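Local coordinates for protein beta-N-acetylhexosaminidase (Streptomyces plicatus, PDB 1JAK) that hydrolyses terminal beta-linked N-acetylhexosamine residues from glycosides, as a family 20 enzyme working by substrate-assisted catalysis in an alpha/beta barrel, at residues P31-R42 against P143-T154; D66-Y74 against A133-W144. All coordinates share one frame; numbering follows the deposited sequence.

Interaction 1 of 2, residues P31-R42 against P143-T154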
loop_
_atom_site.group_PDB
_atom_site.type_symbol
_atom_site.label_atom_id
_atom_site.label_comp_id
_atom_site.label_asym_id
_atom_site.label_seq_id
_atom_site.Cartn_x
_atom_site.Cartn_y
_atom_site.Cartn_z
ATOM N N PRO A 31 -13.058 -1.593 -13.400
ATOM C CA PRO A 31 -14.148 -0.838 -12.774
ATOM C C PRO A 31 -15.386 -1.715 -12.589
ATOM O O PRO A 31 -15.596 -2.670 -13.340
ATOM C CB PRO A 31 -14.398 0.305 -13.762
ATOM C CG PRO A 31 -13.084 0.458 -14.463
ATOM C CD PRO A 31 -12.663 -0.977 -14.677
ATOM N N ALA A 32 -16.204 -1.382 -11.596
ATOM C CA ALA A 32 -17.414 -2.142 -11.302
ATOM C C ALA A 32 -18.379 -2.161 -12.484
ATOM O O ALA A 32 -19.045 -3.167 -12.739
ATOM C CB ALA A 32 -18.103 -1.562 -10.074
ATOM N N SER A 33 -18.451 -1.048 -13.206
ATOM C CA SER A 33 -19.338 -0.944 -14.359
ATOM C C SER A 33 -18.737 -0.067 -15.447
ATOM O O SER A 33 -18.319 1.057 -15.184
ATOM C CB SER A 33 -20.686 -0.362 -13.933
ATOM O OG SER A 33 -21.520 -0.154 -15.060
ATOM N N VAL A 34 -18.696 -0.588 -16.669
ATOM C CA VAL A 34 -18.157 0.152 -17.805
ATOM C C VAL A 34 -19.170 0.105 -18.943
ATOM O O VAL A 34 -19.555 -0.972 -19.399
ATOM C CB VAL A 34 -16.827 -0.454 -18.304
ATOM C CG1 VAL A 34 -16.260 0.400 -19.431
ATOM C CG2 VAL A 34 -15.829 -0.543 -17.156
ATOM N N ASP A 35 -19.597 1.279 -19.394
ATOM C CA ASP A 35 -20.573 1.376 -20.475
ATOM C C ASP A 35 -20.050 2.290 -21.579
ATOM O O ASP A 35 -20.350 3.484 -21.609
ATOM C CB ASP A 35 -21.897 1.903 -19.917
ATOM C CG ASP A 35 -22.982 1.997 -20.970
ATOM O OD1 ASP A 35 -22.896 1.279 -21.989
ATOM O OD2 ASP A 35 -23.932 2.782 -20.768
ATOM N N PRO A 36 -19.253 1.734 -22.503
ATOM C CA PRO A 36 -18.691 2.520 -23.606
ATOM C C PRO A 36 -19.742 2.966 -24.614
ATOM O O PRO A 36 -20.745 2.283 -24.828
ATOM C CB PRO A 36 -17.665 1.570 -24.213
ATOM C CG PRO A 36 -18.290 0.224 -23.989
ATOM C CD PRO A 36 -18.797 0.334 -22.569
ATOM N N GLY A 37 -19.509 4.119 -25.228
ATOM C CA GLY A 37 -20.450 4.619 -26.210
ATOM C C GLY A 37 -20.153 6.031 -26.661
ATOM O O GLY A 37 -19.605 6.836 -25.909
ATOM N N GLY A 38 -20.513 6.328 -27.905
ATOM C CA GLY A 38 -20.291 7.658 -28.439
ATOM C C GLY A 38 -18.848 7.983 -28.759
ATOM O O GLY A 38 -17.972 7.112 -28.736
ATOM N N ALA A 39 -18.606 9.254 -29.061
ATOM C CA ALA A 39 -17.276 9.730 -29.399
ATOM C C ALA A 39 -16.494 10.041 -28.130
ATOM O O ALA A 39 -17.072 10.286 -27.075
ATOM C CB ALA A 39 -17.375 10.974 -30.270
ATOM N N PRO A 40 -15.161 10.039 -28.221
ATOM C CA PRO A 40 -14.320 10.321 -27.058
ATOM C C PRO A 40 -14.185 11.811 -26.793
ATOM O O PRO A 40 -14.679 12.642 -27.563
ATOM C CB PRO A 40 -12.989 9.713 -27.460
ATOM C CG PRO A 40 -12.932 10.056 -28.920
ATOM C CD PRO A 40 -14.332 9.697 -29.392
ATOM N N TYR A 41 -13.529 12.141 -25.688
ATOM C CA TYR A 41 -13.262 13.529 -25.360
ATOM C C TYR A 41 -11.807 13.717 -25.743
ATOM O O TYR A 41 -11.023 12.763 -25.718
ATOM C CB TYR A 41 -13.417 13.809 -23.864
ATOM C CG TYR A 41 -12.984 15.214 -23.489
ATOM C CD1 TYR A 41 -13.633 16.328 -24.026
ATOM C CD2 TYR A 41 -11.907 15.432 -22.629
ATOM C CE1 TYR A 41 -13.221 17.624 -23.717
ATOM C CE2 TYR A 41 -11.486 16.726 -22.314
ATOM C CZ TYR A 41 -12.147 17.816 -22.863
ATOM O OH TYR A 41 -11.733 19.098 -22.566
ATOM N N ARG A 42 -11.442 14.938 -26.103
ATOM C CA ARG A 42 -10.071 15.222 -26.475
ATOM C C ARG A 42 -9.629 16.462 -25.720
ATOM O O ARG A 42 -10.227 17.527 -25.867
ATOM C CB ARG A 42 -9.974 15.480 -27.979
ATOM C CG ARG A 42 -8.558 15.515 -28.522
ATOM C CD ARG A 42 -8.537 16.199 -29.877
ATOM N NE ARG A 42 -7.345 15.879 -30.654
ATOM C CZ ARG A 42 -7.288 14.919 -31.572
ATOM N NH1 ARG A 42 -8.359 14.178 -31.832
ATOM N NH2 ARG A 42 -6.163 14.708 -32.242
ATOM N N PRO A 143 -2.433 12.324 -29.464
ATOM C CA PRO A 143 -3.656 13.026 -29.055
ATOM C C PRO A 143 -4.068 12.652 -27.634
ATOM O O PRO A 143 -3.870 11.514 -27.209
ATOM C CB PRO A 143 -4.695 12.548 -30.072
ATOM C CG PRO A 143 -3.880 12.048 -31.227
ATOM C CD PRO A 143 -2.728 11.379 -30.553
ATOM N N TRP A 144 -4.653 13.603 -26.913
ATOM C CA TRP A 144 -5.091 13.362 -25.540
ATOM C C TRP A 144 -6.543 12.907 -25.540
ATOM O O TRP A 144 -7.439 13.619 -25.088
ATOM C CB TRP A 144 -4.908 14.638 -24.715
ATOM C CG TRP A 144 -3.504 15.151 -24.806
ATOM C CD1 TRP A 144 -3.092 16.333 -25.359
ATOM C CD2 TRP A 144 -2.318 14.465 -24.392
ATOM N NE1 TRP A 144 -1.719 16.420 -25.317
ATOM C CE2 TRP A 144 -1.219 15.287 -24.729
ATOM C CE3 TRP A 144 -2.075 13.231 -23.771
ATOM C CZ2 TRP A 144 0.103 14.916 -24.465
ATOM C CZ3 TRP A 144 -0.760 12.861 -23.509
ATOM C CH2 TRP A 144 0.313 13.704 -23.855
ATOM N N LEU A 145 -6.757 11.697 -26.048
ATOM C CA LEU A 145 -8.083 11.111 -26.163
ATOM C C LEU A 145 -8.532 10.305 -24.950
ATOM O O LEU A 145 -7.734 9.619 -24.312
ATOM C CB LEU A 145 -8.131 10.209 -27.398
ATOM C CG LEU A 145 -7.878 10.889 -28.743
ATOM C CD1 LEU A 145 -7.653 9.839 -29.823
ATOM C CD2 LEU A 145 -9.059 11.779 -29.084
ATOM N N VAL A 146 -9.823 10.398 -24.652
ATOM C CA VAL A 146 -10.436 9.672 -23.547
ATOM C C VAL A 146 -11.686 8.994 -24.100
ATOM O O VAL A 146 -12.654 9.665 -24.463
ATOM C CB VAL A 146 -10.851 10.619 -22.403
ATOM C CG1 VAL A 146 -11.455 9.813 -21.255
ATOM C CG2 VAL A 146 -9.644 11.413 -21.923
ATOM N N ALA A 147 -11.656 7.667 -24.170
ATOM C CA ALA A 147 -12.780 6.895 -24.691
ATOM C C ALA A 147 -14.127 7.412 -24.187
ATOM O O ALA A 147 -14.266 7.799 -23.026
ATOM C CB ALA A 147 -12.614 5.424 -24.324
ATOM N N GLY A 148 -15.120 7.413 -25.072
ATOM C CA GLY A 148 -16.437 7.888 -24.699
ATOM C C GLY A 148 -17.263 6.859 -23.950
ATOM O O GLY A 148 -17.122 5.655 -24.168
ATOM N N GLY A 149 -18.126 7.332 -23.059
ATOM C CA GLY A 149 -18.966 6.423 -22.305
ATOM C C GLY A 149 -19.069 6.776 -20.836
ATOM O O GLY A 149 -18.713 7.879 -20.417
ATOM N N THR A 150 -19.553 5.826 -20.047
ATOM C CA THR A 150 -19.713 6.042 -18.620
ATOM C C THR A 150 -19.147 4.899 -17.790
ATOM O O THR A 150 -19.328 3.728 -18.119
ATOM C CB THR A 150 -21.199 6.205 -18.251
ATOM O OG1 THR A 150 -21.715 7.399 -18.853
ATOM C CG2 THR A 150 -21.370 6.283 -16.739
ATOM N N ILE A 151 -18.452 5.262 -16.718
ATOM C CA ILE A 151 -17.883 4.294 -15.791
ATOM C C ILE A 151 -18.466 4.620 -14.418
ATOM O O ILE A 151 -18.452 5.773 -13.995
ATOM C CB ILE A 151 -16.331 4.405 -15.689
ATOM C CG1 ILE A 151 -15.672 3.914 -16.979
ATOM C CG2 ILE A 151 -15.830 3.593 -14.493
ATOM C CD1 ILE A 151 -14.149 3.993 -16.960
ATOM N N GLU A 152 -19.006 3.611 -13.743
ATOM C CA GLU A 152 -19.543 3.787 -12.397
ATOM C C GLU A 152 -18.696 2.802 -11.611
ATOM O O GLU A 152 -18.688 1.608 -11.907
ATOM C CB GLU A 152 -21.028 3.437 -12.348
ATOM C CG GLU A 152 -21.866 4.362 -13.221
ATOM C CD GLU A 152 -23.338 4.334 -12.873
ATOM O OE1 GLU A 152 -23.712 4.880 -11.812
ATOM O OE2 GLU A 152 -24.119 3.762 -13.659
ATOM N N ASP A 153 -17.992 3.308 -10.607
ATOM C CA ASP A 153 -17.039 2.489 -9.870
ATOM C C ASP A 153 -17.054 2.654 -8.346
ATOM O O ASP A 153 -17.037 3.769 -7.835
ATOM C CB ASP A 153 -15.659 2.860 -10.427
ATOM C CG ASP A 153 -14.632 1.763 -10.290
ATOM O OD1 ASP A 153 -14.981 0.627 -9.911
ATOM O OD2 ASP A 153 -13.453 2.058 -10.586
ATOM N N THR A 154 -17.079 1.531 -7.629
ATOM C CA THR A 154 -17.047 1.529 -6.168
ATOM C C THR A 154 -16.164 0.350 -5.749
ATOM O O THR A 154 -16.058 -0.632 -6.479
ATOM C CB THR A 154 -18.449 1.340 -5.551
ATOM O OG1 THR A 154 -19.052 0.161 -6.098
ATOM C CG2 THR A 154 -19.330 2.559 -5.836
HETATM O O HOH W 1 -21.458 2.279 -16.180
HETATM O O HOH W 2 -15.030 6.569 -27.830
#

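Interaction 2 of 2, residues D66-Y74 against A133-W144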
loop_
_atom_site.group_PDB
_atom_site.type_symbol
_atom_site.label_atom_id
_atom_site.label_comp_id
_atom_site.label_asym_id
_atom_site.label_seq_id
_atom_site.Cartn_x
_atom_site.Cartn_y
_atom_site.Cartn_z
ATOM N N ASP A 66 -1.355 19.011 -12.203
ATOM C CA ASP A 66 0.064 18.698 -12.058
ATOM C C ASP A 66 0.451 17.423 -12.809
ATOM O O ASP A 66 1.555 17.324 -13.346
ATOM C CB ASP A 66 0.445 18.554 -10.579
ATOM C CG ASP A 66 0.495 19.889 -9.852
ATOM O OD1 ASP A 66 0.534 20.940 -10.526
ATOM O OD2 ASP A 66 0.509 19.886 -8.601
ATOM N N LEU A 67 -0.448 16.444 -12.841
ATOM C CA LEU A 67 -0.170 15.196 -13.547
ATOM C C LEU A 67 -0.167 15.377 -15.059
ATOM O O LEU A 67 0.588 14.710 -15.766
ATOM C CB LEU A 67 -1.216 14.126 -13.210
ATOM C CG LEU A 67 -1.227 13.437 -11.849
ATOM C CD1 LEU A 67 -2.423 12.498 -11.782
ATOM C CD2 LEU A 67 0.068 12.666 -11.647
ATOM N N LEU A 68 -1.005 16.282 -15.552
ATOM C CA LEU A 68 -1.134 16.488 -16.992
ATOM C C LEU A 68 -0.283 17.576 -17.642
ATOM O O LEU A 68 0.072 17.464 -18.816
ATOM C CB LEU A 68 -2.603 16.760 -17.335
ATOM C CG LEU A 68 -3.635 15.714 -16.907
ATOM C CD1 LEU A 68 -5.022 16.148 -17.366
ATOM C CD2 LEU A 68 -3.275 14.366 -17.501
ATOM N N ARG A 69 0.044 18.621 -16.892
ATOM C CA ARG A 69 0.808 19.732 -17.453
ATOM C C ARG A 69 2.126 19.412 -18.165
ATOM O O ARG A 69 2.370 19.917 -19.261
ATOM C CB ARG A 69 1.026 20.803 -16.377
ATOM C CG ARG A 69 -0.245 21.615 -16.090
ATOM C CD ARG A 69 -0.107 22.524 -14.872
ATOM N NE ARG A 69 -1.372 23.194 -14.564
ATOM C CZ ARG A 69 -1.681 23.702 -13.375
ATOM N NH1 ARG A 69 -0.817 23.614 -12.374
ATOM N NH2 ARG A 69 -2.856 24.296 -13.183
ATOM N N PRO A 70 2.985 18.570 -17.570
ATOM C CA PRO A 70 4.261 18.244 -18.220
ATOM C C PRO A 70 4.157 17.638 -19.622
ATOM O O PRO A 70 4.771 18.138 -20.570
ATOM C CB PRO A 70 4.916 17.287 -17.230
ATOM C CG PRO A 70 4.374 17.755 -15.905
ATOM C CD PRO A 70 2.920 17.969 -16.225
ATOM N N ALA A 71 3.382 16.564 -19.752
ATOM C CA ALA A 71 3.228 15.891 -21.039
ATOM C C ALA A 71 2.385 16.652 -22.057
ATOM O O ALA A 71 2.639 16.567 -23.259
ATOM C CB ALA A 71 2.652 14.486 -20.828
ATOM N N THR A 72 1.379 17.387 -21.591
ATOM C CA THR A 72 0.530 18.145 -22.502
ATOM C C THR A 72 1.148 19.500 -22.805
ATOM O O THR A 72 1.048 19.998 -23.926
ATOM C CB THR A 72 -0.869 18.413 -21.912
ATOM O OG1 THR A 72 -0.739 19.207 -20.723
ATOM C CG2 THR A 72 -1.578 17.103 -21.587
ATOM N N GLY A 73 1.783 20.083 -21.795
ATOM C CA GLY A 73 2.382 21.395 -21.947
ATOM C C GLY A 73 1.313 22.463 -21.789
ATOM O O GLY A 73 1.609 23.659 -21.846
ATOM N N TYR A 74 0.070 22.024 -21.585
ATOM C CA TYR A 74 -1.075 22.925 -21.426
ATOM C C TYR A 74 -1.122 23.626 -20.071
ATOM O O TYR A 74 -0.630 23.108 -19.071
ATOM C CB TYR A 74 -2.399 22.169 -21.595
ATOM C CG TYR A 74 -2.606 21.453 -22.912
ATOM C CD1 TYR A 74 -1.898 21.812 -24.061
ATOM C CD2 TYR A 74 -3.560 20.441 -23.019
ATOM C CE1 TYR A 74 -2.140 21.180 -25.282
ATOM C CE2 TYR A 74 -3.810 19.807 -24.230
ATOM C CZ TYR A 74 -3.100 20.180 -25.357
ATOM O OH TYR A 74 -3.362 19.554 -26.552
ATOM N N ALA A 133 1.797 8.515 -23.509
ATOM C CA ALA A 133 2.545 9.763 -23.618
ATOM C C ALA A 133 2.289 10.689 -22.431
ATOM O O ALA A 133 3.091 11.576 -22.143
ATOM C CB ALA A 133 2.179 10.475 -24.921
ATOM N N VAL A 134 1.174 10.475 -21.740
ATOM C CA VAL A 134 0.819 11.306 -20.593
ATOM C C VAL A 134 1.856 11.202 -19.468
ATOM O O VAL A 134 1.930 12.073 -18.594
ATOM C CB VAL A 134 -0.587 10.921 -20.052
ATOM C CG1 VAL A 134 -0.524 9.596 -19.303
ATOM C CG2 VAL A 134 -1.135 12.029 -19.158
ATOM N N GLU A 135 2.670 10.150 -19.509
ATOM C CA GLU A 135 3.698 9.918 -18.495
ATOM C C GLU A 135 4.989 10.707 -18.728
ATOM O O GLU A 135 5.832 10.794 -17.835
ATOM C CB GLU A 135 4.057 8.429 -18.434
ATOM C CG GLU A 135 2.918 7.487 -18.062
ATOM C CD GLU A 135 2.398 7.702 -16.652
ATOM O OE1 GLU A 135 3.141 8.247 -15.805
ATOM O OE2 GLU A 135 1.244 7.311 -16.387
ATOM N N LYS A 136 5.148 11.270 -19.922
ATOM C CA LYS A 136 6.356 12.025 -20.260
ATOM C C LYS A 136 6.476 13.359 -19.522
ATOM O O LYS A 136 5.481 13.923 -19.070
ATOM C CB LYS A 136 6.410 12.274 -21.769
ATOM C CG LYS A 136 6.346 11.004 -22.610
ATOM C CD LYS A 136 7.578 10.130 -22.420
ATOM C CE LYS A 136 8.835 10.828 -22.919
ATOM N NZ LYS A 136 10.032 9.945 -22.854
ATOM N N ASP A 137 7.704 13.862 -19.419
ATOM C CA ASP A 137 7.963 15.127 -18.737
ATOM C C ASP A 137 8.027 16.327 -19.682
ATOM O O ASP A 137 8.068 17.476 -19.235
ATOM C CB ASP A 137 9.265 15.039 -17.938
ATOM C CG ASP A 137 10.451 14.641 -18.795
ATOM O OD1 ASP A 137 10.657 15.264 -19.857
ATOM O OD2 ASP A 137 11.180 13.706 -18.401
ATOM N N SER A 138 8.043 16.068 -20.984
ATOM C CA SER A 138 8.090 17.143 -21.968
ATOM C C SER A 138 6.838 17.092 -22.834
ATOM O O SER A 138 6.239 16.029 -23.009
ATOM C CB SER A 138 9.343 17.015 -22.839
ATOM O OG SER A 138 9.355 15.789 -23.548
ATOM N N ALA A 139 6.440 18.242 -23.370
ATOM C CA ALA A 139 5.249 18.325 -24.202
ATOM C C ALA A 139 5.254 17.289 -25.318
ATOM O O ALA A 139 6.238 17.144 -26.044
ATOM C CB ALA A 139 5.116 19.726 -24.789
ATOM N N GLN A 140 4.145 16.569 -25.437
ATOM C CA GLN A 140 3.984 15.543 -26.456
ATOM C C GLN A 140 2.813 15.942 -27.349
ATOM O O GLN A 140 1.925 16.685 -26.928
ATOM C CB GLN A 140 3.701 14.187 -25.799
ATOM C CG GLN A 140 4.744 13.753 -24.778
ATOM C CD GLN A 140 6.104 13.478 -25.394
ATOM O OE1 GLN A 140 6.216 12.732 -26.367
ATOM N NE2 GLN A 140 7.146 14.069 -24.821
ATOM N N PRO A 141 2.790 15.445 -28.594
ATOM C CA PRO A 141 1.718 15.762 -29.544
ATOM C C PRO A 141 0.360 15.185 -29.163
ATOM O O PRO A 141 -0.673 15.664 -29.621
ATOM C CB PRO A 141 2.225 15.158 -30.856
ATOM C CG PRO A 141 3.706 15.070 -30.668
ATOM C CD PRO A 141 3.831 14.633 -29.243
ATOM N N GLY A 142 0.362 14.159 -28.319
ATOM C CA GLY A 142 -0.889 13.529 -27.950
ATOM C C GLY A 142 -1.175 12.491 -29.021
ATOM O O GLY A 142 -0.239 11.837 -29.481
ATOM N N PRO A 143 -2.433 12.324 -29.464
ATOM C CA PRO A 143 -3.656 13.026 -29.055
ATOM C C PRO A 143 -4.068 12.652 -27.634
ATOM O O PRO A 143 -3.870 11.514 -27.209
ATOM C CB PRO A 143 -4.695 12.548 -30.072
ATOM C CG PRO A 143 -3.880 12.048 -31.227
ATOM C CD PRO A 143 -2.728 11.379 -30.553
ATOM N N TRP A 144 -4.653 13.603 -26.913
ATOM C CA TRP A 144 -5.091 13.362 -25.540
ATOM C C TRP A 144 -6.543 12.907 -25.540
ATOM O O TRP A 144 -7.439 13.619 -25.088
ATOM C CB TRP A 144 -4.908 14.638 -24.715
ATOM C CG TRP A 144 -3.504 15.151 -24.806
ATOM C CD1 TRP A 144 -3.092 16.333 -25.359
ATOM C CD2 TRP A 144 -2.318 14.465 -24.392
ATOM N NE1 TRP A 144 -1.719 16.420 -25.317
ATOM C CE2 TRP A 144 -1.219 15.287 -24.729
ATOM C CE3 TRP A 144 -2.075 13.231 -23.771
ATOM C CZ2 TRP A 144 0.103 14.916 -24.465
ATOM C CZ3 TRP A 144 -0.760 12.861 -23.509
ATOM C CH2 TRP A 144 0.313 13.704 -23.855
HETATM O O HOH W 3 2.529 14.732 -17.662
HETATM O O HOH W 4 1.109 11.815 -15.902
HETATM O O HOH W 5 0.207 18.469 -26.208
#

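Interaction 1 of 2, residues P31-R42 against P143-T154
A32 N donates to D153 OD1 across 2.9 Å, meeting the carboxylate from above its plane (54° out). With D153 CG anti to the backbone N (chi1 -154°), the carboxylate is carried toward A32, and W474 NE1, from helix 465-474, is hydrogen-bonded to the same OD1. Replacing D153 by an alanine would probably leave both A32 N and the W474 indole N-H without their acceptor at this end of the ladder. Beyond it, strands 33-36 and 149-153 run antiparallel. D35 and T150 form a hydrogen-bonded pair, with D35 N 2.8 Å from T150 O; in the S33-E152 pair the bond from E152 N is sound, but that from S33 N is weak. G37 N reaches G148 O, and a second ladder opens two residues out of step, where Y41 and V146 exchange both backbone bonds. Between the ladders, a water joins G38 O to G148 N. Glycines fit here because a side chain on G148 or G149 would strike the opposing backbone. Packing completes the seam. P31 CB lies 3.7 Å from I151 CG2. P143 CB lies over one face of the R42 guanidinium, 3.4 Å from R42 NH2, with L145 CD2 approaching the group obliquely, 3.7 Å from R42 NH1. The contact is thus a backbone-bonded antiparallel edge whose one side-chain clasp also ties it to the catalytic domain.

Interaction 2 of 2, residues D66-Y74 against A133-W144
A71 O receives the backbone N-H of Q140 at 2.6 Å, the single direct hydrogen bond between the helix end 66-72 and the loop 133-144, with the donor tilted 17° from the carbonyl plane. The same oxygen also meets A139 CA in a CA-H...O contact and lies 3.3 Å from W144 CZ2. The indole is gripped from several directions. T72 CG2 sits over one face in a CH-pi contact, 3.8 Å from the centroid of the five-membered ring, and G142 CA covers the opposite face. Y74 OH comes to the edge, 3.4 Å from W144 CD1, and the Y74 and W144 rings meet obliquely, their planes at 82°. A71 CB packs against the carbonyl oxygens of the 3-10 segment 133-135, 3.2 Å from A133 O, while L68 CD2 reaches V134 CG2 at 3.6 Å. Waters extend the polar contact: one accepts from W144 NE1 and donates to T72 O and Q140 O, a second donates to both L67 O and V134 O, and a third accepts from A71 N. What positions T72 is its own hydroxyl. With chi1 at 62°, OG1 donates to L68 O, 2.7 Å away, and accepts from Y74 N in an ST turn, leaving CG2 anti to the carbonyl carbon and directed at the indole. G73, with positive phi, takes the chain out of the helix. E135 forms a salt bridge with R185. The contact therefore packs the C-terminal end of helix 55-72 against the connection from helix 116-129 to strand 145-153; L67 leans on V123 and R127 of helix 116-129, and E135 and K136 touch helix 493-499.

Overall arrangement
Interactions 1 and 2 share P143 and W144, where the loop 133-144 runs into strand 145-153, and their centres lie about 20 Å apart. In sequence, interaction 2 is nested inside the loop closed by interaction 1: the outer pairing binds strands 33-36 and 41-42 to the sheet, the inner one docks a helix end on the segment leading into it. The principle illustrated is that one continuous segment can serve a helix and a sheet in turn. Both contacts lie within the family 20 domain 2 range, the centre of each about 27 Å from the centre of the chain, and neither contains any residue of the inhibitor pocket, whose members, such as D319 and E320, belong to the catalytic barrel.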